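Local coordinates for protein PpBBE-like 1 D396N (Physcomitrella patens subsp. patens, PDB 6EO5) that oxidises cellobiose as a flavin-dependent oxidase, a berberine bridge enzyme homologue of the VAO family that carries bicovalently bound FAD, at residues A333-V338 and Q429-R434; I393-S398 and R414-V419. All blocks are in the same frame, centred on the assembly; numbering follows the deposited sequence.

Contact 1: residues A333-V338 and Q429-R434; sequences AKSIYV and QNYIDR. With FAD (flavin-adenine dinucleotide), chain C.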
loop_
_atom_site.group_PDB
_atom_site.type_symbol
_atom_site.label_atom_id
_atom_site.label_comp_id
_atom_site.label_asym_id
_atom_site.label_seq_id
_atom_site.Cartn_x
_atom_site.Cartn_y
_atom_site.Cartn_z
ATOM N N ALA A 333 -4.884 -8.735 -9.141
ATOM C CA ALA A 333 -4.119 -7.520 -9.395
ATOM C C ALA A 333 -2.664 -7.860 -9.721
ATOM O O ALA A 333 -2.096 -8.818 -9.185
ATOM C CB ALA A 333 -4.184 -6.569 -8.192
ATOM N N LYS A 334 -2.071 -7.077 -10.624
ATOM C CA LYS A 334 -0.646 -7.155 -10.929
ATOM C C LYS A 334 -0.092 -5.737 -11.005
ATOM O O LYS A 334 -0.846 -4.764 -11.089
ATOM C CB LYS A 334 -0.396 -7.915 -12.241
ATOM C CG LYS A 334 -1.081 -9.276 -12.290
ATOM C CD LYS A 334 -0.859 -10.033 -13.592
ATOM C CE LYS A 334 0.577 -10.481 -13.771
ATOM N NZ LYS A 334 0.998 -11.513 -12.777
ATOM N N SER A 335 1.232 -5.600 -10.962
ATOM C CA SER A 335 1.831 -4.271 -11.099
ATOM C C SER A 335 3.163 -4.373 -11.838
ATOM O O SER A 335 3.708 -5.472 -12.047
ATOM C CB SER A 335 2.018 -3.587 -9.736
ATOM O OG SER A 335 3.171 -4.067 -9.061
ATOM N N ILE A 336 3.686 -3.210 -12.237
ATOM C CA ILE A 336 4.965 -3.133 -12.939
ATOM C C ILE A 336 5.490 -1.715 -12.812
ATOM O O ILE A 336 4.730 -0.781 -12.560
ATOM C CB ILE A 336 4.809 -3.548 -14.423
ATOM C CG1 ILE A 336 6.071 -4.258 -14.922
ATOM C CG2 ILE A 336 4.432 -2.358 -15.283
ATOM C CD1 ILE A 336 5.891 -4.899 -16.258
ATOM N N TYR A 337 6.802 -1.546 -12.987
ATOM C CA TYR A 337 7.429 -0.226 -12.996
ATOM C C TYR A 337 7.939 0.118 -14.394
ATOM O O TYR A 337 8.458 -0.746 -15.111
ATOM C CB TYR A 337 8.586 -0.146 -11.991
ATOM C CG TYR A 337 8.147 0.142 -10.576
ATOM C CD1 TYR A 337 7.748 1.437 -10.187
ATOM C CD2 TYR A 337 8.121 -0.875 -9.620
ATOM C CE1 TYR A 337 7.329 1.700 -8.867
ATOM C CE2 TYR A 337 7.703 -0.629 -8.314
ATOM C CZ TYR A 337 7.310 0.652 -7.942
ATOM O OH TYR A 337 6.906 0.858 -6.643
ATOM N N VAL A 338 7.788 1.385 -14.769
ATOM C CA VAL A 338 8.241 1.918 -16.049
ATOM C C VAL A 338 9.257 3.013 -15.768
ATOM O O VAL A 338 9.020 3.880 -14.916
ATOM C CB VAL A 338 7.075 2.477 -16.884
ATOM C CG1 VAL A 338 7.580 2.968 -18.221
ATOM C CG2 VAL A 338 5.987 1.421 -17.064
ATOM N N GLN A 429 5.428 -3.986 -4.181
ATOM C CA GLN A 429 5.046 -5.067 -3.277
ATOM C C GLN A 429 3.764 -4.794 -2.496
ATOM O O GLN A 429 3.209 -5.738 -1.913
ATOM C CB GLN A 429 6.192 -5.366 -2.313
ATOM C CG GLN A 429 6.833 -4.142 -1.678
ATOM C CD GLN A 429 8.078 -3.676 -2.415
ATOM O OE1 GLN A 429 8.076 -3.523 -3.649
ATOM N NE2 GLN A 429 9.153 -3.449 -1.662
ATOM N N ASN A 430 3.274 -3.546 -2.453
ATOM C CA ASN A 430 1.950 -3.343 -1.879
ATOM C C ASN A 430 0.838 -3.708 -2.844
ATOM O O ASN A 430 -0.314 -3.807 -2.414
ATOM C CB ASN A 430 1.751 -1.906 -1.408
ATOM C CG ASN A 430 2.177 -1.700 0.024
ATOM O OD1 ASN A 430 2.766 -0.670 0.357
ATOM N ND2 ASN A 430 1.880 -2.666 0.883
ATOM N N TYR A 431 1.147 -3.900 -4.122
ATOM C CA TYR A 431 0.213 -4.542 -5.051
ATOM C C TYR A 431 0.546 -6.032 -5.195
ATOM O O TYR A 431 0.653 -6.576 -6.291
ATOM C CB TYR A 431 0.231 -3.821 -6.397
ATOM C CG TYR A 431 -0.104 -2.349 -6.300
ATOM C CD1 TYR A 431 -0.892 -1.860 -5.261
ATOM C CD2 TYR A 431 0.364 -1.442 -7.246
ATOM C CE1 TYR A 431 -1.205 -0.515 -5.160
ATOM C CE2 TYR A 431 0.055 -0.086 -7.154
ATOM C CZ TYR A 431 -0.728 0.372 -6.102
ATOM O OH TYR A 431 -1.041 1.719 -6.000
ATOM N N ILE A 432 0.682 -6.699 -4.046
ATOM C CA ILE A 432 1.294 -8.024 -3.961
ATOM C C ILE A 432 0.671 -9.024 -4.947
ATOM O O ILE A 432 -0.553 -9.084 -5.142
ATOM C CB ILE A 432 1.212 -8.505 -2.498
ATOM C CG1 ILE A 432 2.208 -9.630 -2.240
ATOM C CG2 ILE A 432 -0.206 -8.896 -2.110
ATOM C CD1 ILE A 432 3.631 -9.229 -2.548
ATOM N N ASP A 433 1.536 -9.815 -5.586
ATOM C CA ASP A 433 1.169 -10.664 -6.724
ATOM C C ASP A 433 1.918 -11.983 -6.587
ATOM O O ASP A 433 3.149 -12.008 -6.683
ATOM C CB ASP A 433 1.522 -9.967 -8.042
ATOM C CG ASP A 433 1.193 -10.800 -9.292
ATOM O OD1 ASP A 433 0.744 -11.980 -9.204
ATOM O OD2 ASP A 433 1.406 -10.242 -10.388
ATOM N N ARG A 434 1.176 -13.075 -6.375
ATOM C CA ARG A 434 1.801 -14.363 -6.086
ATOM C C ARG A 434 2.612 -14.913 -7.258
ATOM O O ARG A 434 3.456 -15.793 -7.053
ATOM C CB ARG A 434 0.731 -15.373 -5.669
ATOM C CG ARG A 434 1.276 -16.639 -5.058
ATOM C CD ARG A 434 0.143 -17.479 -4.502
ATOM N NE ARG A 434 0.593 -18.722 -3.886
ATOM C CZ ARG A 434 -0.129 -19.391 -2.997
ATOM N NH1 ARG A 434 -1.311 -18.919 -2.632
ATOM N NH2 ARG A 434 0.322 -20.523 -2.470
HETATM P PA FAD C . -3.095 -6.366 5.562
HETATM O O1A FAD C . -3.770 -7.368 4.639
HETATM O O2A FAD C . -3.671 -6.409 6.955
HETATM O O5B FAD C . -1.488 -6.501 5.605
HETATM C C5B FAD C . -0.736 -6.769 4.440
HETATM C C4B FAD C . 0.532 -7.545 4.780
HETATM O O4B FAD C . 1.230 -6.905 5.832
HETATM C C3B FAD C . 0.229 -8.955 5.256
HETATM O O3B FAD C . 1.297 -9.794 4.875
HETATM C C2B FAD C . 0.234 -8.808 6.755
HETATM O O2B FAD C . 0.516 -10.024 7.401
HETATM C C1B FAD C . 1.314 -7.754 6.965
HETATM N N9A FAD C . 1.068 -7.046 8.241
HETATM C C8A FAD C . -0.098 -6.429 8.629
HETATM N N7A FAD C . 0.070 -5.918 9.868
HETATM C C5A FAD C . 1.323 -6.202 10.282
HETATM C C6A FAD C . 1.996 -5.926 11.458
HETATM N N6A FAD C . 1.382 -5.254 12.426
HETATM N N1A FAD C . 3.299 -6.345 11.613
HETATM C C2A FAD C . 3.915 -7.049 10.604
HETATM N N3A FAD C . 3.241 -7.329 9.434
HETATM C C4A FAD C . 1.961 -6.914 9.277
HETATM N N1 FAD C . -1.232 1.218 -1.782
HETATM C C2 FAD C . -0.553 2.437 -1.896
HETATM O O2 FAD C . 0.689 2.526 -1.805
HETATM N N3 FAD C . -1.287 3.593 -2.105
HETATM C C4 FAD C . -2.661 3.545 -2.206
HETATM O O4 FAD C . -3.286 4.587 -2.377
HETATM C C4X FAD C . -3.334 2.337 -2.096
HETATM N N5 FAD C . -4.711 2.306 -2.152
HETATM C C5X FAD C . -5.390 1.180 -1.728
HETATM C C6 FAD C . -6.779 1.209 -1.656
HETATM C C7 FAD C . -7.521 0.145 -1.119
HETATM C C7M FAD C . -9.029 0.222 -1.042
HETATM C C8 FAD C . -6.827 -1.028 -0.750
HETATM C C8M FAD C . -7.569 -2.262 -0.273
HETATM C C9 FAD C . -5.430 -1.072 -0.917
HETATM C C9A FAD C . -4.688 0.028 -1.385
HETATM N N10 FAD C . -3.303 -0.002 -1.598
HETATM C C10 FAD C . -2.617 1.172 -1.840
HETATM C "C1'" FAD C . -2.489 -1.215 -1.292
HETATM C "C2'" FAD C . -2.060 -1.168 0.172
HETATM O "O2'" FAD C . -0.973 -0.300 0.397
HETATM C "C3'" FAD C . -1.669 -2.563 0.602
HETATM O "O3'" FAD C . -2.808 -3.366 0.402
HETATM C "C4'" FAD C . -1.220 -2.557 2.061
HETATM O "O4'" FAD C . -0.247 -3.568 2.237
HETATM C "C5'" FAD C . -2.413 -2.748 2.996
HETATM O "O5'" FAD C . -2.044 -2.877 4.353
HETATM P P FAD C . -3.132 -3.474 5.390
HETATM O O1P FAD C . -2.585 -3.389 6.795
HETATM O O2P FAD C . -4.494 -2.846 5.263
HETATM O O3P FAD C . -3.363 -4.962 4.825
HETATM O O HOH W 1 -2.306 -10.156 -7.005
HETATM O O HOH W 2 2.604 -7.912 -10.575
HETATM O O HOH W 3 2.934 -6.797 -8.082
#
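K334 and D433 meet in a salt bridge: NZ is 2.7 Å from OD2 and takes its syn lone pair. The lysine chain bends twice, at chi3 (68°) and chi4 (67°), curling CE and then NZ back to the acid. A long, flexible chain suits a residue that starts out pointing away from its partner. An alanine here would probably leave D433 OD2 without its charged mate and W416 without the ammonium it meets in a cation-pi contact. D433 OD1 forms a salt bridge with K332 and also accepts from D435 N, and a carboxylate between two lysines probably stays ionised.

The tight apolar part is small. S335 CB sits in the plane of the Y431 ring, 3.7 Å from CD2 at its edge, and serine's small side chain is consistent with the ring edge coming this close. Across the ring, Y431 CE1 approaches FAD N1 at 3.8 Å, and N430 ND2 lies 2.7 Å from FAD O4', making this loop part of the flavin pocket.

Elsewhere single buried waters bridge the segments. Water 2, beside the salt bridge, joins S335 N to D433 OD2; water 3 joins S335 OG, also held by Y428 N, to Y431 O; water 1 lies between A333 O and I432 O. I432 is partly exposed and R434 exposed.

Strand 331-338 is outermost in its seven-stranded antiparallel sheet, paired with strand 391-398. Helix 405-420 covers the face bearing K334 and I336, whereas the 429-434 loop lies between the other face and FAD.

Contact 2: residues I393-S398 and R414-V419; sequences IQMVAS and RYWKVV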
loop_
_atom_site.group_PDB
_atom_site.type_symbol
_atom_site.label_atom_id
_atom_site.label_comp_id
_atom_site.label_asym_id
_atom_site.label_seq_id
_atom_site.Cartn_x
_atom_site.Cartn_y
_atom_site.Cartn_z
ATOM N N ILE A 393 2.500 0.945 -12.563
ATOM C CA ILE A 393 1.193 0.619 -13.134
ATOM C C ILE A 393 0.487 -0.353 -12.197
ATOM O O ILE A 393 0.996 -1.451 -11.933
ATOM C CB ILE A 393 1.292 0.014 -14.547
ATOM C CG1 ILE A 393 2.117 0.884 -15.494
ATOM C CG2 ILE A 393 -0.104 -0.173 -15.123
ATOM C CD1 ILE A 393 2.171 0.320 -16.908
ATOM N N GLN A 394 -0.694 0.026 -11.723
ATOM C CA GLN A 394 -1.557 -0.895 -10.994
ATOM C C GLN A 394 -2.597 -1.462 -11.959
ATOM O O GLN A 394 -3.333 -0.700 -12.600
ATOM C CB GLN A 394 -2.228 -0.211 -9.805
ATOM C CG GLN A 394 -2.860 -1.207 -8.844
ATOM C CD GLN A 394 -3.834 -0.573 -7.871
ATOM O OE1 GLN A 394 -4.572 -1.270 -7.170
ATOM N NE2 GLN A 394 -3.848 0.749 -7.829
ATOM N N MET A 395 -2.653 -2.793 -12.059
ATOM C CA MET A 395 -3.513 -3.500 -13.009
ATOM C C MET A 395 -4.476 -4.400 -12.244
ATOM O O MET A 395 -4.049 -5.395 -11.651
ATOM C CB MET A 395 -2.671 -4.332 -13.976
ATOM C CG MET A 395 -1.398 -3.659 -14.405
ATOM S SD MET A 395 -0.231 -4.844 -15.076
ATOM C CE MET A 395 1.149 -3.815 -15.525
ATOM N N VAL A 396 -5.768 -4.078 -12.281
ATOM C CA VAL A 396 -6.793 -4.787 -11.517
ATOM C C VAL A 396 -7.856 -5.311 -12.478
ATOM O O VAL A 396 -8.359 -4.554 -13.316
ATOM C CB VAL A 396 -7.443 -3.875 -10.454
ATOM C CG1 VAL A 396 -8.455 -4.655 -9.624
ATOM C CG2 VAL A 396 -6.390 -3.230 -9.562
ATOM N N ALA A 397 -8.200 -6.600 -12.355
ATOM C CA ALA A 397 -9.320 -7.205 -13.079
ATOM C C ALA A 397 -10.260 -7.870 -12.085
ATOM O O ALA A 397 -9.825 -8.696 -11.276
ATOM C CB ALA A 397 -8.849 -8.230 -14.109
ATOM N N SER A 398 -11.543 -7.522 -12.158
ATOM C CA SER A 398 -12.531 -7.908 -11.161
ATOM C C SER A 398 -13.586 -8.819 -11.769
ATOM O O SER A 398 -13.758 -8.888 -12.992
ATOM C CB SER A 398 -13.223 -6.681 -10.553
ATOM O OG SER A 398 -12.286 -5.794 -9.971
ATOM N N ARG A 414 -2.133 -11.626 -19.406
ATOM C CA ARG A 414 -1.763 -11.238 -20.762
ATOM C C ARG A 414 -1.338 -9.777 -20.806
ATOM O O ARG A 414 -0.312 -9.430 -21.407
ATOM C CB ARG A 414 -2.938 -11.455 -21.709
ATOM C CG ARG A 414 -3.188 -12.864 -22.135
ATOM C CD ARG A 414 -4.308 -12.862 -23.153
ATOM N NE ARG A 414 -5.641 -12.711 -22.559
ATOM C CZ ARG A 414 -6.506 -13.719 -22.408
ATOM N NH1 ARG A 414 -6.168 -14.952 -22.822
ATOM N NH2 ARG A 414 -7.707 -13.497 -21.851
ATOM N N TYR A 415 -2.134 -8.902 -20.179
ATOM C CA TYR A 415 -1.837 -7.478 -20.174
ATOM C C TYR A 415 -0.469 -7.209 -19.566
ATOM O O TYR A 415 0.336 -6.451 -20.128
ATOM C CB TYR A 415 -2.931 -6.734 -19.411
ATOM C CG TYR A 415 -2.700 -5.232 -19.247
ATOM C CD1 TYR A 415 -1.859 -4.730 -18.247
ATOM C CD2 TYR A 415 -3.338 -4.320 -20.073
ATOM C CE1 TYR A 415 -1.650 -3.365 -18.098
ATOM C CE2 TYR A 415 -3.140 -2.959 -19.926
ATOM C CZ TYR A 415 -2.302 -2.486 -18.944
ATOM O OH TYR A 415 -2.124 -1.136 -18.806
ATOM N N TRP A 416 -0.188 -7.818 -18.409
ATOM C CA TRP A 416 1.116 -7.628 -17.779
ATOM C C TRP A 416 2.245 -8.051 -18.710
ATOM O O TRP A 416 3.293 -7.401 -18.759
ATOM C CB TRP A 416 1.195 -8.408 -16.467
ATOM C CG TRP A 416 2.429 -8.099 -15.664
ATOM C CD1 TRP A 416 2.532 -7.203 -14.638
ATOM C CD2 TRP A 416 3.744 -8.670 -15.831
ATOM N NE1 TRP A 416 3.821 -7.178 -14.158
ATOM C CE2 TRP A 416 4.584 -8.072 -14.867
ATOM C CE3 TRP A 416 4.285 -9.630 -16.698
ATOM C CZ2 TRP A 416 5.938 -8.397 -14.745
ATOM C CZ3 TRP A 416 5.631 -9.954 -16.574
ATOM C CH2 TRP A 416 6.443 -9.332 -15.607
ATOM N N LYS A 417 2.045 -9.133 -19.470
ATOM C CA LYS A 417 3.110 -9.605 -20.344
ATOM C C LYS A 417 3.303 -8.689 -21.548
ATOM O O LYS A 417 4.434 -8.548 -22.034
ATOM C CB LYS A 417 2.829 -11.040 -20.788
ATOM C CG LYS A 417 3.041 -12.058 -19.677
ATOM C CD LYS A 417 2.774 -13.467 -20.165
ATOM C CE LYS A 417 2.784 -14.449 -19.012
ATOM N NZ LYS A 417 2.531 -15.843 -19.479
ATOM N N VAL A 418 2.228 -8.063 -22.040
ATOM C CA VAL A 418 2.364 -7.075 -23.111
ATOM C C VAL A 418 3.185 -5.885 -22.629
ATOM O O VAL A 418 4.176 -5.497 -23.257
ATOM C CB VAL A 418 0.982 -6.630 -23.626
ATOM C CG1 VAL A 418 1.128 -5.465 -24.595
ATOM C CG2 VAL A 418 0.257 -7.786 -24.291
ATOM N N VAL A 419 2.791 -5.291 -21.499
ATOM C CA VAL A 419 3.528 -4.132 -21.005
ATOM C C VAL A 419 4.976 -4.506 -20.702
ATOM O O VAL A 419 5.894 -3.707 -20.929
ATOM C CB VAL A 419 2.831 -3.519 -19.770
ATOM C CG1 VAL A 419 3.686 -2.370 -19.187
ATOM C CG2 VAL A 419 1.429 -3.038 -20.137
#
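M395 projects from its strand as a knob between Y415 and W416, a double Met-aromatic contact where helix 405-420 covers the antiparallel sheet. A seven-stranded antiparallel sheet covered by helices forms the substrate-binding domain in berberine bridge enzymes, and this one probably corresponds to it. Strand and helix run nearly antiparallel, at 158°, with 10.1 Å between their axes, room enough for one layer of side chains.

The hollow is made by consecutive helix residues. Y415 points toward the strand and W416 flanks it, so their ring edges form the two walls. M395 SD touches Y415 CD1 at 3.6 Å. It lies 3.7 Å from W416 CD1, near both ring planes. Its direction from the centre of the Y415 ring is 81° off the ring normal. Methionine suits the gap because it is slim, unbranched and polarisable, and can present sulfur to the slightly positive hydrogens of aromatic rims. W416 keeps its own polar atom occupied elsewhere, NE1 bonding to S335 O.

Two residues back on the strand and one turn on along the helix, I393 and V419 fill the next space. They meet tip to tip, I393 CD1 lying 3.8 Å from V419 CG1, branched side chains that make compact bumps. Y415 is also packed by F363 and by M351 and M355 of helix 345-355.

M395 stays extended to its end, CE anti to CB (chi3 179°), which leaves the methyl carbon CE 3.8 Å from both W416 CD1 and Y415 CE1.

From the N terminus, strand 331-338 comes first and waits longest for its partner. The chain then forms helix 345-355 and strand 361-367 before reaching strand 391-398, which pairs with strand 331-338. Helix 405-420 follows, and contact 2 closes a short loop of 15 residues. Only afterwards does segment 429-434 return to strand 331-338, so contact 1 closes a 90-residue loop that wholly encloses contact 2; the two do not cross. Their centres lie about 9 Å apart, linked by, among others, a backbone hydrogen bond from K334 N to M395 O. Together they make a layered order: helix, sheet edge, pocket loop and flavin.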